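Local coordinates for extracellular subtilisin-like serine proteinase (Vibrio sp. PA-44, PDB 1SH7), which probably cleaves peptide bonds as a calcium-binding serine endopeptidase of the subtilisin-like S8 family, here in its cold-adapted catalytic domain, at residues A[105-116]-A[134-144]; A[248-256]-A[266-277]. All coordinates share one frame; numbering follows the deposited sequence.

Interaction 1 (A[105-116]-A[134-144])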
loop_
_atom_site.group_PDB
_atom_site.type_symbol
_atom_site.label_atom_id
_atom_site.label_comp_id
_atom_site.label_asym_id
_atom_site.label_seq_id
_atom_site.Cartn_x
_atom_site.Cartn_y
_atom_site.Cartn_z
ATOM N N THR A 105 17.141 -1.479 10.590
ATOM C CA THR A 105 16.150 -2.471 10.988
ATOM C C THR A 105 15.446 -2.033 12.234
ATOM O O THR A 105 14.223 -2.085 12.302
ATOM C CB THR A 105 16.819 -3.828 11.195
ATOM O OG1 THR A 105 17.494 -4.188 9.982
ATOM C CG2 THR A 105 15.791 -4.929 11.388
ATOM N N SER A 106 16.213 -1.530 13.197
ATOM C CA SER A 106 15.660 -1.100 14.474
ATOM C C SER A 106 14.850 0.184 14.385
ATOM O O SER A 106 13.849 0.356 15.100
ATOM C CB SER A 106 16.776 -1.009 15.542
ATOM O OG SER A 106 17.738 -0.080 15.170
ATOM N N GLY A 107 15.227 1.091 13.493
ATOM C CA GLY A 107 14.419 2.275 13.252
ATOM C C GLY A 107 13.072 1.927 12.615
ATOM O O GLY A 107 12.054 2.507 12.942
ATOM N N VAL A 108 13.068 0.992 11.671
ATOM C CA VAL A 108 11.825 0.496 11.086
ATOM C C VAL A 108 10.928 -0.184 12.157
ATOM O O VAL A 108 9.708 0.084 12.229
ATOM C CB VAL A 108 12.094 -0.443 9.875
ATOM C CG1 VAL A 108 10.804 -0.982 9.316
ATOM C CG2 VAL A 108 12.885 0.294 8.778
ATOM N N ILE A 109 11.524 -1.014 13.014
ATOM C CA ILE A 109 10.791 -1.632 14.114
ATOM C C ILE A 109 10.158 -0.580 15.022
ATOM O O ILE A 109 8.991 -0.700 15.400
ATOM C CB ILE A 109 11.744 -2.633 14.943
ATOM C CG1 ILE A 109 12.030 -3.858 14.094
ATOM C CG2 ILE A 109 11.122 -2.995 16.351
ATOM C CD1 ILE A 109 13.172 -4.701 14.597
ATOM N N SER A 110 10.894 0.490 15.325
ATOM C CA SER A 110 10.373 1.553 16.171
ATOM C C SER A 110 9.141 2.179 15.520
ATOM O O SER A 110 8.167 2.501 16.205
ATOM C CB SER A 110 11.441 2.644 16.414
ATOM O OG SER A 110 12.515 2.134 17.189
ATOM N N GLY A 111 9.195 2.367 14.202
ATOM C CA GLY A 111 8.071 2.908 13.464
ATOM C C GLY A 111 6.884 1.944 13.524
ATOM O O GLY A 111 5.753 2.380 13.705
ATOM N N VAL A 112 7.155 0.646 13.386
ATOM C CA VAL A 112 6.087 -0.365 13.399
ATOM C C VAL A 112 5.405 -0.373 14.786
ATOM O O VAL A 112 4.177 -0.310 14.887
ATOM C CB VAL A 112 6.633 -1.753 13.014
ATOM C CG1 VAL A 112 5.607 -2.859 13.261
ATOM C CG2 VAL A 112 7.131 -1.744 11.569
ATOM N N ASP A 113 6.208 -0.425 15.841
ATOM C CA ASP A 113 5.742 -0.363 17.225
ATOM C C ASP A 113 4.953 0.930 17.500
ATOM O O ASP A 113 3.958 0.922 18.230
ATOM C CB ASP A 113 6.939 -0.412 18.187
ATOM C CG ASP A 113 7.579 -1.780 18.285
ATOM O OD1 ASP A 113 8.627 -1.854 18.992
ATOM O OD2 ASP A 113 7.120 -2.829 17.734
ATOM N N TRP A 114 5.406 2.041 16.924
ATOM C CA TRP A 114 4.736 3.322 17.110
ATOM C C TRP A 114 3.317 3.314 16.545
ATOM O O TRP A 114 2.381 3.863 17.137
ATOM C CB TRP A 114 5.559 4.440 16.455
ATOM C CG TRP A 114 5.058 5.789 16.753
ATOM C CD1 TRP A 114 5.469 6.606 17.760
ATOM C CD2 TRP A 114 4.005 6.493 16.073
ATOM N NE1 TRP A 114 4.785 7.791 17.713
ATOM C CE2 TRP A 114 3.872 7.746 16.695
ATOM C CE3 TRP A 114 3.197 6.214 14.971
ATOM C CZ2 TRP A 114 2.957 8.708 16.259
ATOM C CZ3 TRP A 114 2.282 7.158 14.555
ATOM C CH2 TRP A 114 2.160 8.374 15.202
ATOM N N VAL A 115 3.170 2.693 15.387
ATOM C CA VAL A 115 1.840 2.534 14.776
ATOM C C VAL A 115 0.958 1.654 15.668
ATOM O O VAL A 115 -0.173 2.024 15.978
ATOM C CB VAL A 115 1.947 1.967 13.339
ATOM C CG1 VAL A 115 0.621 1.501 12.839
ATOM C CG2 VAL A 115 2.558 3.020 12.382
ATOM N N ALA A 116 1.459 0.526 16.138
ATOM C CA ALA A 116 0.663 -0.309 17.042
ATOM C C ALA A 116 0.236 0.489 18.294
ATOM O O ALA A 116 -0.936 0.441 18.714
ATOM C CB ALA A 116 1.425 -1.547 17.455
ATOM N N SER A 134 14.765 -10.771 8.485
ATOM C CA SER A 134 14.952 -10.284 9.871
ATOM C C SER A 134 13.840 -10.860 10.743
ATOM O O SER A 134 12.707 -10.452 10.610
ATOM C CB SER A 134 14.899 -8.749 9.896
ATOM O OG SER A 134 14.841 -8.178 11.205
ATOM N N THR A 135 14.124 -11.809 11.638
ATOM C CA THR A 135 13.055 -12.293 12.508
ATOM C C THR A 135 12.578 -11.199 13.471
ATOM O O THR A 135 11.405 -11.171 13.825
ATOM C CB THR A 135 13.394 -13.612 13.256
ATOM O OG1 THR A 135 14.365 -13.374 14.275
ATOM C CG2 THR A 135 14.039 -14.627 12.295
ATOM N N ALA A 136 13.454 -10.275 13.841
ATOM C CA ALA A 136 13.065 -9.190 14.745
ATOM C C ALA A 136 12.042 -8.254 14.097
ATOM O O ALA A 136 11.028 -7.912 14.726
ATOM C CB ALA A 136 14.266 -8.407 15.216
ATOM N N LEU A 137 12.296 -7.841 12.862
ATOM C CA LEU A 137 11.319 -7.010 12.124
ATOM C C LEU A 137 10.022 -7.777 11.841
ATOM O O LEU A 137 8.927 -7.219 11.953
ATOM C CB LEU A 137 11.924 -6.525 10.810
ATOM C CG LEU A 137 11.078 -5.636 9.890
ATOM C CD1 LEU A 137 10.451 -4.426 10.637
ATOM C CD2 LEU A 137 11.947 -5.185 8.680
ATOM N N ASP A 138 10.142 -9.050 11.473
ATOM C CA ASP A 138 8.971 -9.909 11.245
ATOM C C ASP A 138 8.104 -9.971 12.495
ATOM O O ASP A 138 6.877 -9.907 12.421
ATOM C CB ASP A 138 9.374 -11.343 10.905
ATOM C CG ASP A 138 9.991 -11.489 9.543
ATOM O OD1 ASP A 138 10.070 -10.493 8.780
ATOM O OD2 ASP A 138 10.413 -12.624 9.143
ATOM N N SER A 139 8.750 -10.125 13.643
ATOM C CA SER A 139 8.052 -10.240 14.926
ATOM C C SER A 139 7.328 -8.947 15.314
ATOM O O SER A 139 6.179 -8.981 15.793
ATOM C CB SER A 139 9.029 -10.698 16.021
ATOM O OG SER A 139 9.460 -12.014 15.719
ATOM N N ALA A 140 7.957 -7.808 15.075
ATOM C CA ALA A 140 7.320 -6.512 15.318
ATOM C C ALA A 140 6.093 -6.305 14.421
ATOM O O ALA A 140 5.073 -5.792 14.881
ATOM C CB ALA A 140 8.316 -5.387 15.096
ATOM N N VAL A 141 6.172 -6.721 13.153
ATOM C CA VAL A 141 5.054 -6.541 12.243
ATOM C C VAL A 141 3.936 -7.460 12.660
ATOM O O VAL A 141 2.779 -7.028 12.752
ATOM C CB VAL A 141 5.473 -6.753 10.781
ATOM C CG1 VAL A 141 4.272 -6.836 9.852
ATOM C CG2 VAL A 141 6.381 -5.619 10.385
ATOM N N GLN A 142 4.290 -8.698 12.981
ATOM C CA GLN A 142 3.311 -9.677 13.439
ATOM C C GLN A 142 2.585 -9.190 14.674
ATOM O O GLN A 142 1.371 -9.381 14.801
ATOM C CB GLN A 142 4.007 -10.992 13.709
ATOM C CG GLN A 142 3.102 -12.156 13.986
ATOM C CD GLN A 142 3.882 -13.455 13.799
ATOM O OE1 GLN A 142 4.442 -13.971 14.762
ATOM N NE2 GLN A 142 3.979 -13.938 12.534
ATOM N N GLY A 143 3.333 -8.571 15.582
ATOM C CA GLY A 143 2.810 -7.956 16.776
ATOM C C GLY A 143 1.848 -6.802 16.543
ATOM O O GLY A 143 0.813 -6.726 17.199
ATOM N N ALA A 144 2.175 -5.905 15.616
ATOM C CA ALA A 144 1.319 -4.771 15.297
ATOM C C ALA A 144 0.011 -5.250 14.669
ATOM O O ALA A 144 -1.054 -4.719 14.966
ATOM C CB ALA A 144 2.055 -3.795 14.390
HETATM O O HOH W 1 4.715 -3.914 17.003
#
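Helices 105-116 and 135-144 run side by side in the same direction, their axes 9.0 Å apart at closest approach and only 10° off parallel, with Ile-109 facing Leu-137, Val-112 facing Val-141 and Ala-116 facing Ala-144. The meshing is knobs-into-holes. Leu-137 enters the hole formed by Thr-105, Val-108, Ile-109 and Val-112, and its CD1 branch does the touching, 3.7 Å from Val-108 CG1. In return Val-112 sits among Leu-137, Ala-140, Val-141 and Ala-144. Its CG1, anti to the backbone N (chi1 170°), lies over the backbone of the second helix, 3.4 Å from Ala-140 O. Ile-109 reaches across with CD1, which rests 3.7 Å from Leu-137 N on the first turn. Small residues suit the far end, where the backbones come closest and Ala-116 CB meets Ala-144 CB at 3.9 Å. At the N-terminus Ser-134 OG accepts from Leu-137 N at 3.1 Å, an N-cap bond that also places this oxygen beside the methyl of Thr-105. No direct hydrogen bond joins the helices, but a water donates to both Asp-113 OD2 and Ala-140 O. Val-112, Val-141 and Ala-144 also touch Phe-151 of strand 150-154, while Val-108, Val-112 and Val-141 touch Met-127 of strand 123-127. Helix 135-146 connects these adjacent parallel strands, the beta-alpha-beta packing of a parallel alpha/beta sheet on which the subtilisin fold is built.

Interaction 2 (A[248-256]-A[266-277])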
loop_
_atom_site.group_PDB
_atom_site.type_symbol
_atom_site.label_atom_id
_atom_site.label_comp_id
_atom_site.label_asym_id
_atom_site.label_seq_id
_atom_site.Cartn_x
_atom_site.Cartn_y
_atom_site.Cartn_z
ATOM N N LEU A 248 -11.324 -10.277 2.897
ATOM C CA LEU A 248 -12.124 -9.504 1.987
ATOM C C LEU A 248 -11.292 -9.049 0.764
ATOM O O LEU A 248 -11.792 -9.048 -0.357
ATOM C CB LEU A 248 -12.656 -8.305 2.753
ATOM C CG LEU A 248 -14.095 -7.878 2.661
ATOM C CD1 LEU A 248 -15.042 -9.018 2.727
ATOM C CD2 LEU A 248 -14.345 -6.853 3.793
ATOM N N LEU A 249 -10.051 -8.633 0.967
ATOM C CA LEU A 249 -9.138 -8.370 -0.156
ATOM C C LEU A 249 -9.030 -9.577 -1.088
ATOM O O LEU A 249 -9.028 -9.454 -2.322
ATOM C CB LEU A 249 -7.737 -7.991 0.377
ATOM C CG LEU A 249 -7.603 -6.565 0.920
ATOM C CD1 LEU A 249 -6.242 -6.395 1.606
ATOM C CD2 LEU A 249 -7.856 -5.484 -0.222
ATOM N N ASN A 250 -8.921 -10.758 -0.491
ATOM C CA ASN A 250 -8.921 -12.010 -1.223
ATOM C C ASN A 250 -10.212 -12.360 -1.936
ATOM O O ASN A 250 -10.197 -12.706 -3.108
ATOM C CB ASN A 250 -8.602 -13.161 -0.263
ATOM C CG ASN A 250 -7.131 -13.377 -0.102
ATOM O OD1 ASN A 250 -6.484 -13.943 -0.989
ATOM N ND2 ASN A 250 -6.584 -12.939 1.027
ATOM N N SER A 251 -11.322 -12.283 -1.236
ATOM C CA SER A 251 -12.606 -12.714 -1.801
ATOM C C SER A 251 -13.117 -11.742 -2.834
ATOM O O SER A 251 -13.787 -12.169 -3.767
ATOM C CB SER A 251 -13.668 -12.992 -0.711
ATOM O OG SER A 251 -13.874 -11.882 0.119
ATOM N N ARG A 252 -12.776 -10.473 -2.714
ATOM C CA ARG A 252 -13.173 -9.456 -3.698
ATOM C C ARG A 252 -12.238 -9.328 -4.919
ATOM O O ARG A 252 -12.618 -8.699 -5.929
ATOM C CB ARG A 252 -13.307 -8.101 -3.035
ATOM C CG ARG A 252 -14.453 -8.031 -2.050
ATOM C CD ARG A 252 -14.561 -6.746 -1.314
ATOM N NE ARG A 252 -15.826 -6.716 -0.567
ATOM C CZ ARG A 252 -16.239 -5.710 0.182
ATOM N NH1 ARG A 252 -15.481 -4.628 0.325
ATOM N NH2 ARG A 252 -17.433 -5.789 0.778
ATOM N N ALA A 253 -11.055 -9.938 -4.866
ATOM C CA ALA A 253 -10.050 -9.743 -5.897
ATOM C C ALA A 253 -10.530 -10.367 -7.198
ATOM O O ALA A 253 -11.243 -11.354 -7.199
ATOM C CB ALA A 253 -8.705 -10.376 -5.514
ATOM N N SER A 254 -10.105 -9.778 -8.291
ATOM C CA SER A 254 -10.293 -10.323 -9.643
ATOM C C SER A 254 -9.350 -11.488 -9.877
ATOM O O SER A 254 -8.148 -11.396 -9.591
ATOM C CB SER A 254 -10.025 -9.229 -10.684
ATOM O OG SER A 254 -10.803 -8.084 -10.427
ATOM N N GLU A 255 -9.891 -12.600 -10.354
ATOM C CA GLU A 255 -9.127 -13.851 -10.507
ATOM C C GLU A 255 -8.682 -14.114 -11.938
ATOM O O GLU A 255 -9.432 -13.869 -12.870
ATOM C CB GLU A 255 -9.985 -15.057 -10.116
ATOM C CG GLU A 255 -10.502 -15.015 -8.701
ATOM C CD GLU A 255 -11.413 -16.224 -8.366
ATOM O OE1 GLU A 255 -11.353 -16.674 -7.210
ATOM O OE2 GLU A 255 -12.177 -16.720 -9.231
ATOM N N ASN A 256 -7.481 -14.671 -12.095
ATOM C CA ASN A 256 -6.989 -15.154 -13.383
ATOM C C ASN A 256 -6.913 -14.102 -14.487
ATOM O O ASN A 256 -7.062 -14.444 -15.659
ATOM C CB ASN A 256 -7.823 -16.339 -13.868
ATOM C CG ASN A 256 -7.723 -17.504 -12.928
ATOM O OD1 ASN A 256 -8.731 -17.983 -12.398
ATOM N ND2 ASN A 256 -6.497 -17.964 -12.702
ATOM N N ASN A 266 -3.137 -15.968 -8.679
ATOM C CA ASN A 266 -3.587 -15.079 -9.723
ATOM C C ASN A 266 -4.770 -14.211 -9.235
ATOM O O ASN A 266 -5.914 -14.410 -9.630
ATOM C CB ASN A 266 -3.917 -15.895 -10.983
ATOM C CG ASN A 266 -3.781 -15.086 -12.251
ATOM O OD1 ASN A 266 -3.374 -15.603 -13.321
ATOM N ND2 ASN A 266 -4.147 -13.830 -12.165
ATOM N N LYS A 267 -4.454 -13.277 -8.335
ATOM C CA LYS A 267 -5.404 -12.330 -7.782
ATOM C C LYS A 267 -4.922 -10.909 -8.005
ATOM O O LYS A 267 -3.797 -10.595 -7.706
ATOM C CB LYS A 267 -5.590 -12.554 -6.289
ATOM C CG LYS A 267 -6.204 -13.949 -5.943
ATOM C CD LYS A 267 -6.647 -13.971 -4.491
ATOM C CE LYS A 267 -6.998 -15.396 -4.003
ATOM N NZ LYS A 267 -5.812 -16.296 -3.838
ATOM N N LEU A 268 -5.806 -10.070 -8.532
ATOM C CA LEU A 268 -5.531 -8.680 -8.792
ATOM C C LEU A 268 -6.491 -7.802 -7.966
ATOM O O LEU A 268 -7.711 -8.062 -7.876
ATOM C CB LEU A 268 -5.715 -8.403 -10.289
ATOM C CG LEU A 268 -5.484 -6.986 -10.807
ATOM C CD1 LEU A 268 -4.038 -6.623 -10.657
ATOM C CD2 LEU A 268 -5.962 -6.832 -12.250
ATOM N N LEU A 269 -5.947 -6.738 -7.402
ATOM C CA LEU A 269 -6.712 -5.823 -6.538
ATOM C C LEU A 269 -7.950 -5.296 -7.203
ATOM O O LEU A 269 -7.920 -4.900 -8.366
ATOM C CB LEU A 269 -5.831 -4.637 -6.193
ATOM C CG LEU A 269 -5.882 -3.843 -4.891
ATOM C CD1 LEU A 269 -5.683 -2.364 -5.090
ATOM C CD2 LEU A 269 -6.952 -4.175 -3.868
ATOM N N TYR A 270 -9.042 -5.283 -6.433
ATOM C CA TYR A 270 -10.336 -4.777 -6.832
ATOM C C TYR A 270 -10.887 -3.959 -5.673
ATOM O O TYR A 270 -10.867 -4.403 -4.540
ATOM C CB TYR A 270 -11.272 -5.938 -7.172
ATOM C CG TYR A 270 -12.642 -5.580 -7.679
ATOM C CD1 TYR A 270 -12.838 -5.108 -8.978
ATOM C CD2 TYR A 270 -13.775 -5.782 -6.874
ATOM C CE1 TYR A 270 -14.130 -4.840 -9.461
ATOM C CE2 TYR A 270 -15.037 -5.513 -7.343
ATOM C CZ TYR A 270 -15.214 -5.038 -8.655
ATOM O OH TYR A 270 -16.489 -4.782 -9.113
ATOM N N SER A 271 -11.382 -2.768 -5.981
ATOM C CA SER A 271 -11.616 -1.737 -4.976
ATOM C C SER A 271 -13.064 -1.694 -4.466
ATOM O O SER A 271 -13.344 -0.986 -3.499
ATOM C CB SER A 271 -11.283 -0.373 -5.568
ATOM O OG SER A 271 -12.191 -0.023 -6.616
ATOM N N LEU A 272 -13.947 -2.424 -5.145
ATOM C CA LEU A 272 -15.383 -2.312 -4.970
ATOM C C LEU A 272 -15.958 -3.463 -4.153
ATOM O O LEU A 272 -15.349 -4.522 -4.050
ATOM C CB LEU A 272 -16.060 -2.257 -6.340
ATOM C CG LEU A 272 -15.625 -1.143 -7.305
ATOM C CD1 LEU A 272 -16.413 -1.204 -8.642
ATOM C CD2 LEU A 272 -15.813 0.206 -6.610
ATOM N N ALA A 273 -17.151 -3.257 -3.602
ATOM C CA ALA A 273 -17.714 -4.182 -2.629
ATOM C C ALA A 273 -18.527 -5.308 -3.266
ATOM O O ALA A 273 -19.739 -5.381 -3.057
ATOM C CB ALA A 273 -18.593 -3.412 -1.615
ATOM N N ASP A 274 -17.874 -6.195 -4.007
ATOM C CA ASP A 274 -18.519 -7.400 -4.521
ATOM C C ASP A 274 -17.486 -8.517 -4.799
ATOM O O ASP A 274 -16.307 -8.224 -4.948
ATOM C CB ASP A 274 -19.418 -7.060 -5.721
ATOM C CG ASP A 274 -18.644 -6.641 -6.952
ATOM O OD1 ASP A 274 -18.309 -5.432 -7.109
ATOM O OD2 ASP A 274 -18.335 -7.481 -7.828
ATOM N N SER A 275 -17.909 -9.790 -4.829
ATOM C CA SER A 275 -16.928 -10.905 -4.823
ATOM C C SER A 275 -16.423 -11.413 -6.194
ATOM O O SER A 275 -17.208 -11.688 -7.104
ATOM C CB SER A 275 -17.377 -12.124 -3.983
ATOM O OG SER A 275 -18.702 -12.063 -3.499
ATOM N N GLY A 276 -15.096 -11.587 -6.289
ATOM C CA GLY A 276 -14.434 -11.973 -7.519
ATOM C C GLY A 276 -14.492 -13.438 -7.925
ATOM O O GLY A 276 -13.934 -13.801 -8.967
ATOM N N CYS A 277 -15.145 -14.287 -7.122
ATOM C CA CYS A 277 -15.375 -15.685 -7.518
ATOM C C CYS A 277 -16.427 -15.789 -8.641
ATOM O O CYS A 277 -16.537 -16.841 -9.275
ATOM C CB CYS A 277 -15.797 -16.551 -6.308
ATOM S SG CYS A 277 -17.327 -16.038 -5.449
HETATM O O HOH W 2 -9.374 -7.076 -3.825
HETATM O O HOH W 3 -3.961 -14.527 -1.617
HETATM O O HOH W 4 -6.177 -11.854 -11.361
HETATM O O HOH W 5 -9.336 -5.849 -10.534
HETATM O O HOH W 6 -12.740 -12.325 -10.926
#
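Ser-254 and Leu-268 form the antiparallel hydrogen-bonded pair of a short hairpin, Leu-268 N giving to Ser-254 O at 2.9 Å and Ser-254 N to Leu-268 O in return. Glu-255 and Lys-267 follow as the non-hydrogen-bonded pair, and Asn-256 N gives to Asn-266 O from 30° out of the carbonyl plane. Leu-249 and Leu-269 meet through their CD2 methyls. Lys-267 CE lies 3.4 Å from Asn-250 OD1; a long aliphatic stem suits this edge, packing beside the helix while NZ hydrogen-bonds Thr-265 OG1. The chain after the hairpin returns along the other side of 248-256, where Gly-276 N bonds Ser-251 O at 2.9 Å. Gly-276 CA makes a nearly straight CA-H...O contact with Ala-253 O (3.3 Å, 173° at the hydrogen); that carbonyl lies where a side chain would start, so glycine's bare backbone fits.

Extended from CG to NE, Arg-252 runs past Asp-274 O and Leu-272 O and lays one guanidinium face over Ala-273 CA, 3.5 Å from CZ; Leu-248 CG lies over the opposite face, toward the rim. At the helix end, Tyr-270 sets CB and CD2 against Arg-252 O. Its OH donates at 2.8 Å to the syn lone pair of Asp-274 OD1, in the ring plane, which fixes the ring's far edge.

In the next shell Arg-14 NH1 hydrogen-bonds Arg-252 O and Ser-254 OG, and its side chain makes a cation-pi contact with Tyr-270. Waters bridge Leu-249 O to Tyr-270 N and Glu-255 N to Gly-276 O. A Cys-277–Cys-281 disulfide ties down the tail. Backbone bonds thus set the alignment, and salt bridges from Arg-252 NH1 to Glu-236 and from Asp-274 OD2 to Arg-14 NH2 probably stabilise the turn where tail meets helix end.

Both interactions belong to the single catalytic domain but sit far apart in it, with centres 28 Å apart and nearest atoms about 13 Å apart, so they do not touch. Along the chain, both segments of 105-144 precede those of 248-277. Between them run strands 150-154, 174-179 and 197-200 of the seven-stranded parallel sheet, and helix 219-236. Interaction 1 packs helices onto the middle strands of that sheet, whereas interaction 2 adds a hairpin beside one of its two outer strands, 197-200, whose Phe-198 is hydrogen-bonded to the backbone of Lys-267 and Leu-269. One sheet thus carries a helix pair on strands 123-127 and 150-154 and the C-terminal hairpin at its edge, in distant parts of one domain.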